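Transcriptional regulator, IclR family (Alicyclobacillus acidocaldarius subsp. acidocaldarius, PDB 5TJJ) probably binds DNA as a transcription factor of the IclR family, through an N-terminal winged helix-turn-helix domain. Local coordinates at residues L21-I34 against V58-G70. Numbering follows the deposited sequence.
Sequences LSRHKYRQSTLTEI and VSYDPQSRRYSLG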
ATOM      1  N   LEU A  21       2.076  14.749  -0.954  1.00 37.41           N
ATOM      2  CA  LEU A  21       0.620  14.708  -0.754  1.00 38.14           C
ATOM      3  C   LEU A  21       0.123  13.631   0.211  1.00 39.19           C
ATOM      4  O   LEU A  21      -1.041  13.629   0.577  1.00 40.65           O
ATOM      5  CB  LEU A  21      -0.100  14.598  -2.100  1.00 36.63           C
ATOM      6  CG  LEU A  21       0.094  15.838  -3.003  1.00 36.52           C
ATOM      7  CD1 LEU A  21      -0.588  15.610  -4.335  1.00 36.94           C
ATOM      8  CD2 LEU A  21      -0.430  17.116  -2.341  1.00 38.11           C
ATOM      9  N   SER A  22       1.012  12.732   0.621  1.00 39.61           N
ATOM     10  CA  SER A  22       0.699  11.676   1.540  1.00 42.03           C
ATOM     11  C   SER A  22       0.949  12.103   2.973  1.00 44.28           C
ATOM     12  O   SER A  22       0.704  11.319   3.870  1.00 46.06           O
ATOM     13  CB  SER A  22       1.541  10.419   1.206  1.00 42.69           C
ATOM     14  OG  SER A  22       2.887  10.561   1.621  1.00 42.70           O
ATOM     15  N   ARG A  23       1.472  13.310   3.187  1.00 45.52           N
ATOM     16  CA  ARG A  23       1.630  13.871   4.543  1.00 48.40           C
ATOM     17  C   ARG A  23       0.351  14.559   4.934  1.00 47.62           C
ATOM     18  O   ARG A  23      -0.153  15.382   4.169  1.00 44.71           O
ATOM     19  CB  ARG A  23       2.747  14.913   4.598  1.00 50.24           C
ATOM     20  CG  ARG A  23       4.095  14.450   4.083  1.00 51.55           C
ATOM     21  CD  ARG A  23       5.122  15.565   4.196  1.00 53.88           C
ATOM     22  NE  ARG A  23       5.856  15.479   5.459  1.00 58.30           N
ATOM     23  CZ  ARG A  23       7.112  15.057   5.598  1.00 61.37           C
ATOM     24  NH1 ARG A  23       7.847  14.682   4.536  1.00 60.65           N
ATOM     25  NH2 ARG A  23       7.651  15.025   6.817  1.00 65.59           N
ATOM     26  N   HIS A  24      -0.151  14.252   6.130  1.00 50.18           N
ATOM     27  CA  HIS A  24      -1.420  14.818   6.605  1.00 52.19           C
ATOM     28  C   HIS A  24      -1.485  16.324   6.389  1.00 52.37           C
ATOM     29  O   HIS A  24      -2.509  16.829   5.951  1.00 51.80           O
ATOM     30  CB  HIS A  24      -1.721  14.500   8.105  1.00 56.12           C
ATOM     31  CG  HIS A  24      -3.190  14.450   8.406  1.00 57.21           C
ATOM     32  ND1 HIS A  24      -3.949  15.583   8.595  1.00 57.82           N
ATOM     33  CD2 HIS A  24      -4.055  13.408   8.438  1.00 58.00           C
ATOM     34  CE1 HIS A  24      -5.214  15.239   8.767  1.00 59.39           C
ATOM     35  NE2 HIS A  24      -5.304  13.926   8.668  1.00 59.59           N
ATOM     36  N   LYS A  25      -0.385  17.019   6.676  1.00 53.76           N
ATOM     37  CA  LYS A  25      -0.341  18.459   6.560  1.00 56.02           C
ATOM     38  C   LYS A  25      -0.598  18.942   5.131  1.00 53.58           C
ATOM     39  O   LYS A  25      -1.374  19.863   4.936  1.00 54.45           O
ATOM     40  CB  LYS A  25       0.991  19.004   7.079  1.00 59.59           C
ATOM     41  CG  LYS A  25       0.960  20.493   7.412  1.00 63.44           C
ATOM     42  CD  LYS A  25       2.118  20.894   8.326  1.00 68.74           C
ATOM     43  CE  LYS A  25       3.481  20.577   7.691  1.00 69.79           C
ATOM     44  NZ  LYS A  25       4.642  20.865   8.578  1.00 72.70           N
ATOM     45  N   TYR A  26       0.003  18.284   4.145  1.00 51.25           N
ATOM     46  CA  TYR A  26      -0.091  18.686   2.741  1.00 49.17           C
ATOM     47  C   TYR A  26      -1.115  17.883   1.940  1.00 47.49           C
ATOM     48  O   TYR A  26      -1.042  17.857   0.713  1.00 48.04           O
ATOM     49  CB  TYR A  26       1.303  18.582   2.097  1.00 48.92           C
ATOM     50  CG  TYR A  26       2.309  19.500   2.733  1.00 51.54           C
ATOM     51  CD1 TYR A  26       2.443  20.826   2.313  1.00 53.70           C
ATOM     52  CD2 TYR A  26       3.093  19.068   3.784  1.00 53.18           C
ATOM     53  CE1 TYR A  26       3.349  21.687   2.921  1.00 55.93           C
ATOM     54  CE2 TYR A  26       3.996  19.910   4.394  1.00 56.67           C
ATOM     55  CZ  TYR A  26       4.125  21.215   3.962  1.00 58.22           C
ATOM     56  OH  TYR A  26       5.050  22.027   4.595  1.00 63.87           O
ATOM     57  N   ARG A  27      -2.073  17.240   2.606  1.00 47.38           N
ATOM     58  CA  ARG A  27      -3.000  16.326   1.923  1.00 47.35           C
ATOM     59  C   ARG A  27      -3.909  16.959   0.889  1.00 47.67           C
ATOM     60  O   ARG A  27      -4.306  16.296  -0.074  1.00 45.98           O
ATOM     61  CB  ARG A  27      -3.863  15.565   2.917  1.00 49.53           C
ATOM     62  CG  ARG A  27      -4.858  16.424   3.669  1.00 52.27           C
ATOM     63  CD  ARG A  27      -5.528  15.652   4.785  1.00 54.61           C
ATOM     64  NE  ARG A  27      -6.029  16.590   5.777  1.00 58.41           N
ATOM     65  CZ  ARG A  27      -7.241  16.605   6.319  1.00 61.31           C
ATOM     66  NH1 ARG A  27      -8.152  15.676   6.018  1.00 62.71           N
ATOM     67  NH2 ARG A  27      -7.525  17.564   7.199  1.00 63.71           N
ATOM     68  N   GLN A  28      -4.283  18.213   1.134  1.00 49.49           N
ATOM     69  CA  GLN A  28      -4.974  19.065   0.155  1.00 50.96           C
ATOM     70  C   GLN A  28      -4.113  20.322  -0.053  1.00 50.02           C
ATOM     71  O   GLN A  28      -4.161  21.260   0.770  1.00 50.16           O
ATOM     72  CB  GLN A  28      -6.384  19.442   0.636  1.00 53.77           C
ATOM     73  CG  GLN A  28      -7.334  18.265   0.821  1.00 55.48           C
ATOM     74  CD  GLN A  28      -7.864  17.651  -0.473  1.00 55.92           C
ATOM     75  OE1 GLN A  28      -7.793  18.241  -1.566  1.00 56.71           O
ATOM     76  NE2 GLN A  28      -8.417  16.444  -0.350  1.00 56.35           N
ATOM     77  N   SER A  29      -3.333  20.333  -1.143  1.00 47.71           N
ATOM     78  CA  SER A  29      -2.311  21.373  -1.365  1.00 48.16           C
ATOM     79  C   SER A  29      -2.488  22.129  -2.682  1.00 49.41           C
ATOM     80  O   SER A  29      -2.711  21.505  -3.726  1.00 48.41           O
ATOM     81  CB  SER A  29      -0.930  20.732  -1.315  1.00 45.39           C
ATOM     82  OG  SER A  29      -0.626  20.318  -0.001  1.00 45.33           O
ATOM     83  N   THR A  30      -2.390  23.464  -2.637  1.00 51.93           N
ATOM     84  CA  THR A  30      -2.439  24.265  -3.870  1.00 54.31           C
ATOM     85  C   THR A  30      -1.135  24.089  -4.645  1.00 52.99           C
ATOM     86  O   THR A  30      -0.132  23.589  -4.107  1.00 51.91           O
ATOM     87  CB  THR A  30      -2.659  25.779  -3.644  1.00 57.88           C
ATOM     88  OG1 THR A  30      -1.496  26.361  -3.026  1.00 58.25           O
ATOM     89  CG2 THR A  30      -3.894  26.031  -2.806  1.00 59.58           C
ATOM     90  N   LEU A  31      -1.167  24.512  -5.909  1.00 53.02           N
ATOM     91  CA  LEU A  31      -0.027  24.403  -6.792  1.00 50.29           C
ATOM     92  C   LEU A  31       1.144  25.171  -6.175  1.00 51.74           C
ATOM     93  O   LEU A  31       2.256  24.648  -6.133  1.00 50.66           O
ATOM     94  CB  LEU A  31      -0.378  24.893  -8.202  1.00 51.24           C
ATOM     95  CG  LEU A  31       0.734  25.030  -9.243  1.00 50.40           C
ATOM     96  CD1 LEU A  31       1.378  23.680  -9.469  1.00 47.18           C
ATOM     97  CD2 LEU A  31       0.216  25.614 -10.547  1.00 53.07           C
ATOM     98  N   THR A  32       0.885  26.378  -5.658  1.00 54.99           N
ATOM     99  CA  THR A  32       1.931  27.212  -5.057  1.00 56.31           C
ATOM    100  C   THR A  32       2.600  26.499  -3.882  1.00 54.91           C
ATOM    101  O   THR A  32       3.822  26.363  -3.845  1.00 54.57           O
ATOM    102  CB  THR A  32       1.375  28.574  -4.586  1.00 59.85           C
ATOM    103  OG1 THR A  32       0.876  29.283  -5.715  1.00 62.42           O
ATOM    104  CG2 THR A  32       2.447  29.435  -3.894  1.00 61.29           C
ATOM    105  N   GLU A  33       1.797  26.039  -2.934  1.00 54.93           N
ATOM    106  CA  GLU A  33       2.316  25.347  -1.760  1.00 54.55           C
ATOM    107  C   GLU A  33       3.206  24.149  -2.168  1.00 52.13           C
ATOM    108  O   GLU A  33       4.310  23.969  -1.638  1.00 50.23           O
ATOM    109  CB  GLU A  33       1.155  24.891  -0.880  1.00 56.28           C
ATOM    110  CG  GLU A  33       0.331  26.036  -0.263  1.00 60.78           C
ATOM    111  CD  GLU A  33      -0.935  25.561   0.443  1.00 62.32           C
ATOM    112  OE1 GLU A  33      -1.505  24.508   0.047  1.00 61.18           O
ATOM    113  OE2 GLU A  33      -1.361  26.252   1.404  1.00 66.24           O
ATOM    114  N   ILE A  34       2.742  23.359  -3.140  1.00 50.96           N
ATOM    115  CA  ILE A  34       3.529  22.228  -3.652  1.00 48.87           C
ATOM    116  C   ILE A  34       4.879  22.669  -4.238  1.00 50.31           C
ATOM    117  O   ILE A  34       5.942  22.138  -3.856  1.00 49.94           O
ATOM    118  CB  ILE A  34       2.759  21.399  -4.696  1.00 46.25           C
ATOM    119  CG1 ILE A  34       1.583  20.691  -4.023  1.00 46.82           C
ATOM    120  CG2 ILE A  34       3.678  20.346  -5.331  1.00 44.04           C
ATOM    121  CD1 ILE A  34       0.569  20.096  -4.975  1.00 46.56           C
ATOM    122  N   VAL A  58      -3.556  11.443  -9.010  1.00 41.70           N
ATOM    123  CA  VAL A  58      -3.800  12.672  -8.240  1.00 42.93           C
ATOM    124  C   VAL A  58      -5.229  13.114  -8.511  1.00 43.65           C
ATOM    125  O   VAL A  58      -5.764  12.822  -9.575  1.00 44.89           O
ATOM    126  CB  VAL A  58      -2.779  13.774  -8.659  1.00 44.25           C
ATOM    127  CG1 VAL A  58      -3.274  15.181  -8.342  1.00 45.56           C
ATOM    128  CG2 VAL A  58      -1.420  13.510  -8.001  1.00 43.37           C
ATOM    129  N   SER A  59      -5.865  13.806  -7.571  1.00 44.76           N
ATOM    130  CA  SER A  59      -7.100  14.544  -7.912  1.00 47.15           C
ATOM    131  C   SER A  59      -7.003  16.007  -7.592  1.00 47.68           C
ATOM    132  O   SER A  59      -6.145  16.450  -6.843  1.00 45.55           O
ATOM    133  CB  SER A  59      -8.365  13.930  -7.297  1.00 48.56           C
ATOM    134  OG  SER A  59      -8.092  13.281  -6.084  1.00 48.91           O
ATOM    135  N   TYR A  60      -7.903  16.753  -8.211  1.00 50.35           N
ATOM    136  CA  TYR A  60      -7.952  18.203  -8.099  1.00 52.71           C
ATOM    137  C   TYR A  60      -9.395  18.571  -7.730  1.00 54.48           C
ATOM    138  O   TYR A  60     -10.347  17.988  -8.233  1.00 55.85           O
ATOM    139  CB  TYR A  60      -7.504  18.817  -9.432  1.00 53.67           C
ATOM    140  CG  TYR A  60      -7.558  20.327  -9.510  1.00 57.07           C
ATOM    141  CD1 TYR A  60      -6.639  21.109  -8.812  1.00 57.37           C
ATOM    142  CD2 TYR A  60      -8.503  20.979 -10.310  1.00 59.39           C
ATOM    143  CE1 TYR A  60      -6.656  22.485  -8.887  1.00 59.59           C
ATOM    144  CE2 TYR A  60      -8.528  22.363 -10.385  1.00 62.17           C
ATOM    145  CZ  TYR A  60      -7.601  23.112  -9.669  1.00 62.58           C
ATOM    146  OH  TYR A  60      -7.612  24.504  -9.708  1.00 66.15           O
ATOM    147  N   ASP A  61      -9.543  19.511  -6.817  1.00 56.30           N
ATOM    148  CA  ASP A  61     -10.832  20.008  -6.422  1.00 59.35           C
ATOM    149  C   ASP A  61     -10.924  21.424  -7.032  1.00 63.70           C
ATOM    150  O   ASP A  61     -10.210  22.327  -6.593  1.00 65.40           O
ATOM    151  CB  ASP A  61     -10.916  20.011  -4.895  1.00 58.50           C
ATOM    152  CG  ASP A  61     -12.157  20.691  -4.371  1.00 61.25           C
ATOM    153  OD1 ASP A  61     -13.049  21.072  -5.161  1.00 63.70           O
ATOM    154  OD2 ASP A  61     -12.236  20.848  -3.144  1.00 61.59           O
ATOM    155  N   PRO A  62     -11.789  21.620  -8.046  1.00 66.94           N
ATOM    156  CA  PRO A  62     -11.863  22.956  -8.680  1.00 70.59           C
ATOM    157  C   PRO A  62     -12.317  24.104  -7.774  1.00 73.38           C
ATOM    158  O   PRO A  62     -12.019  25.244  -8.095  1.00 75.81           O
ATOM    159  CB  PRO A  62     -12.872  22.771  -9.830  1.00 72.16           C
ATOM    160  CG  PRO A  62     -13.036  21.296  -9.993  1.00 70.62           C
ATOM    161  CD  PRO A  62     -12.737  20.670  -8.660  1.00 67.14           C
ATOM    162  N   GLN A  63     -13.023  23.811  -6.675  1.00 74.73           N
ATOM    163  CA  GLN A  63     -13.470  24.841  -5.709  1.00 77.04           C
ATOM    164  C   GLN A  63     -12.310  25.505  -4.965  1.00 75.36           C
ATOM    165  O   GLN A  63     -12.144  26.716  -5.023  1.00 77.51           O
ATOM    166  CB  GLN A  63     -14.402  24.241  -4.652  1.00 78.24           C
ATOM    167  CG  GLN A  63     -15.718  23.679  -5.155  1.00 80.60           C
ATOM    168  CD  GLN A  63     -16.353  22.756  -4.119  1.00 81.15           C
ATOM    169  OE1 GLN A  63     -15.859  21.643  -3.860  1.00 78.69           O
ATOM    170  NE2 GLN A  63     -17.432  23.216  -3.504  1.00 82.95           N
ATOM    171  N   SER A  64     -11.538  24.690  -4.250  1.00 72.19           N
ATOM    172  CA  SER A  64     -10.435  25.137  -3.387  1.00 71.46           C
ATOM    173  C   SER A  64      -9.104  25.226  -4.118  1.00 71.02           C
ATOM    174  O   SER A  64      -8.156  25.798  -3.586  1.00 71.73           O
ATOM    175  CB  SER A  64     -10.255  24.136  -2.254  1.00 68.89           C
ATOM    176  OG  SER A  64      -9.913  22.871  -2.800  1.00 65.18           O
ATOM    177  N   ARG A  65      -9.030  24.604  -5.301  1.00 70.08           N
ATOM    178  CA  ARG A  65      -7.838  24.594  -6.171  1.00 69.49           C
ATOM    179  C   ARG A  65      -6.696  23.771  -5.586  1.00 62.99           C
ATOM    180  O   ARG A  65      -5.517  24.070  -5.814  1.00 63.09           O
ATOM    181  CB  ARG A  65      -7.358  26.020  -6.504  1.00 76.27           C
ATOM    182  CG  ARG A  65      -8.457  27.046  -6.845  1.00 82.38           C
ATOM    183  CD  ARG A  65      -8.859  27.097  -8.323  1.00 85.84           C
ATOM    184  NE  ARG A  65      -7.718  27.301  -9.226  1.00 89.38           N
ATOM    185  CZ  ARG A  65      -7.013  28.433  -9.351  1.00 93.02           C
ATOM    186  NH1 ARG A  65      -7.300  29.505  -8.617  1.00 95.55           N
ATOM    187  NH2 ARG A  65      -5.998  28.487 -10.210  1.00 94.47           N
ATOM    188  N   ARG A  66      -7.062  22.714  -4.862  1.00 58.14           N
ATOM    189  CA  ARG A  66      -6.113  21.870  -4.133  1.00 53.82           C
ATOM    190  C   ARG A  66      -6.048  20.477  -4.724  1.00 50.27           C
ATOM    191  O   ARG A  66      -7.062  19.927  -5.166  1.00 47.04           O
ATOM    192  CB  ARG A  66      -6.487  21.771  -2.666  1.00 53.96           C
ATOM    193  CG  ARG A  66      -6.189  23.041  -1.909  1.00 57.45           C
ATOM    194  CD  ARG A  66      -6.917  23.144  -0.579  1.00 58.79           C
ATOM    195  NE  ARG A  66      -6.675  24.460   0.018  1.00 62.44           N
ATOM    196  CZ  ARG A  66      -5.575  24.819   0.683  1.00 63.55           C
ATOM    197  NH1 ARG A  66      -4.580  23.957   0.886  1.00 63.08           N
ATOM    198  NH2 ARG A  66      -5.471  26.051   1.153  1.00 66.74           N
ATOM    199  N   TYR A  67      -4.828  19.927  -4.714  1.00 48.75           N
ATOM    200  CA  TYR A  67      -4.525  18.603  -5.219  1.00 46.16           C
ATOM    201  C   TYR A  67      -4.362  17.640  -4.047  1.00 44.91           C
ATOM    202  O   TYR A  67      -3.968  18.031  -2.937  1.00 45.67           O
ATOM    203  CB  TYR A  67      -3.220  18.617  -6.044  1.00 46.32           C
ATOM    204  CG  TYR A  67      -3.260  19.477  -7.301  1.00 48.64           C
ATOM    205  CD1 TYR A  67      -3.644  18.940  -8.532  1.00 48.57           C
ATOM    206  CD2 TYR A  67      -2.914  20.828  -7.262  1.00 51.01           C
ATOM    207  CE1 TYR A  67      -3.669  19.727  -9.690  1.00 50.71           C
ATOM    208  CE2 TYR A  67      -2.956  21.617  -8.407  1.00 53.49           C
ATOM    209  CZ  TYR A  67      -3.327  21.065  -9.624  1.00 53.14           C
ATOM    210  OH  TYR A  67      -3.374  21.859 -10.761  1.00 56.03           O
ATOM    211  N   SER A  68      -4.631  16.368  -4.314  1.00 42.62           N
ATOM    212  CA  SER A  68      -4.550  15.339  -3.304  1.00 41.47           C
ATOM    213  C   SER A  68      -4.270  14.020  -3.957  1.00 39.75           C
ATOM    214  O   SER A  68      -4.414  13.888  -5.185  1.00 39.82           O
ATOM    215  CB  SER A  68      -5.868  15.248  -2.546  1.00 42.00           C
ATOM    216  OG  SER A  68      -6.938  15.133  -3.466  1.00 42.78           O
ATOM    217  N   LEU A  69      -3.860  13.055  -3.132  1.00 37.75           N
ATOM    218  CA  LEU A  69      -3.667  11.686  -3.613  1.00 36.39           C
ATOM    219  C   LEU A  69      -4.917  11.150  -4.296  1.00 37.08           C
ATOM    220  O   LEU A  69      -5.991  11.168  -3.719  1.00 37.86           O
ATOM    221  CB  LEU A  69      -3.274  10.752  -2.478  1.00 35.31           C
ATOM    222  CG  LEU A  69      -1.880  10.984  -1.879  1.00 35.57           C
ATOM    223  CD1 LEU A  69      -1.544   9.906  -0.865  1.00 35.67           C
ATOM    224  CD2 LEU A  69      -0.799  11.032  -2.952  1.00 35.47           C
ATOM    225  N   GLY A  70      -4.760  10.673  -5.532  1.00 36.88           N
ATOM    226  CA  GLY A  70      -5.875  10.140  -6.310  1.00 37.97           C
ATOM    227  C   GLY A  70      -6.209   8.685  -5.987  1.00 37.31           C
ATOM    228  O   GLY A  70      -5.388   7.981  -5.394  1.00 35.94           O
TER
HETATM  229  O   HOH W   1      -3.599  13.868  -0.220  1.00 33.93           O
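NH1 of Arg-66 donates to Gln-28 O at 2.7 Å; the carbonyl oxygen lies near the guanidinium plane, at its edge, although the N-H···O angle is only 146°. With CG anti to its carbonyl carbon and the chain extended from CG to NE, Arg-66 also brings NH1 into a salt bridge with Glu-33 OE1 (3.2 Å), the two planar groups being turned 62° apart. CG2 of Thr-30 sits over the centre of one guanidinium face, 4.1 Å above it. Glu-33 OE1 also accepts from Thr-30 N at 3.0 Å, completing with the weak bond from Glu-33 N to Thr-30 OG1 a capping box at the start of helix 31-38. With an alanine here instead of Arg-66, Gln-28 O would probably lose its side-chain donor and the Glu-33 carboxylate its positive partner, keeping the Thr-30 N bond. Ser-29 and Tyr-67 form an antiparallel hydrogen-bonded pair, Tyr-67 N to Ser-29 O (2.8 Å) being nearly straight at 177°. Farther along, a water donates to Leu-21 O and accepts from Leu-69 N (3.0 Å), while Leu-21 CB packs on Leu-69 CD2 (3.7 Å). Strand 29-30 thus edges the winged helix-turn-helix sheet, with 66-69 central and 58-61 beyond; Tyr-67 touches Leu-46 of helix 42-54, and Leu-69 meets Leu-18 of helix 9-21 and Ala-80 of the second subunit.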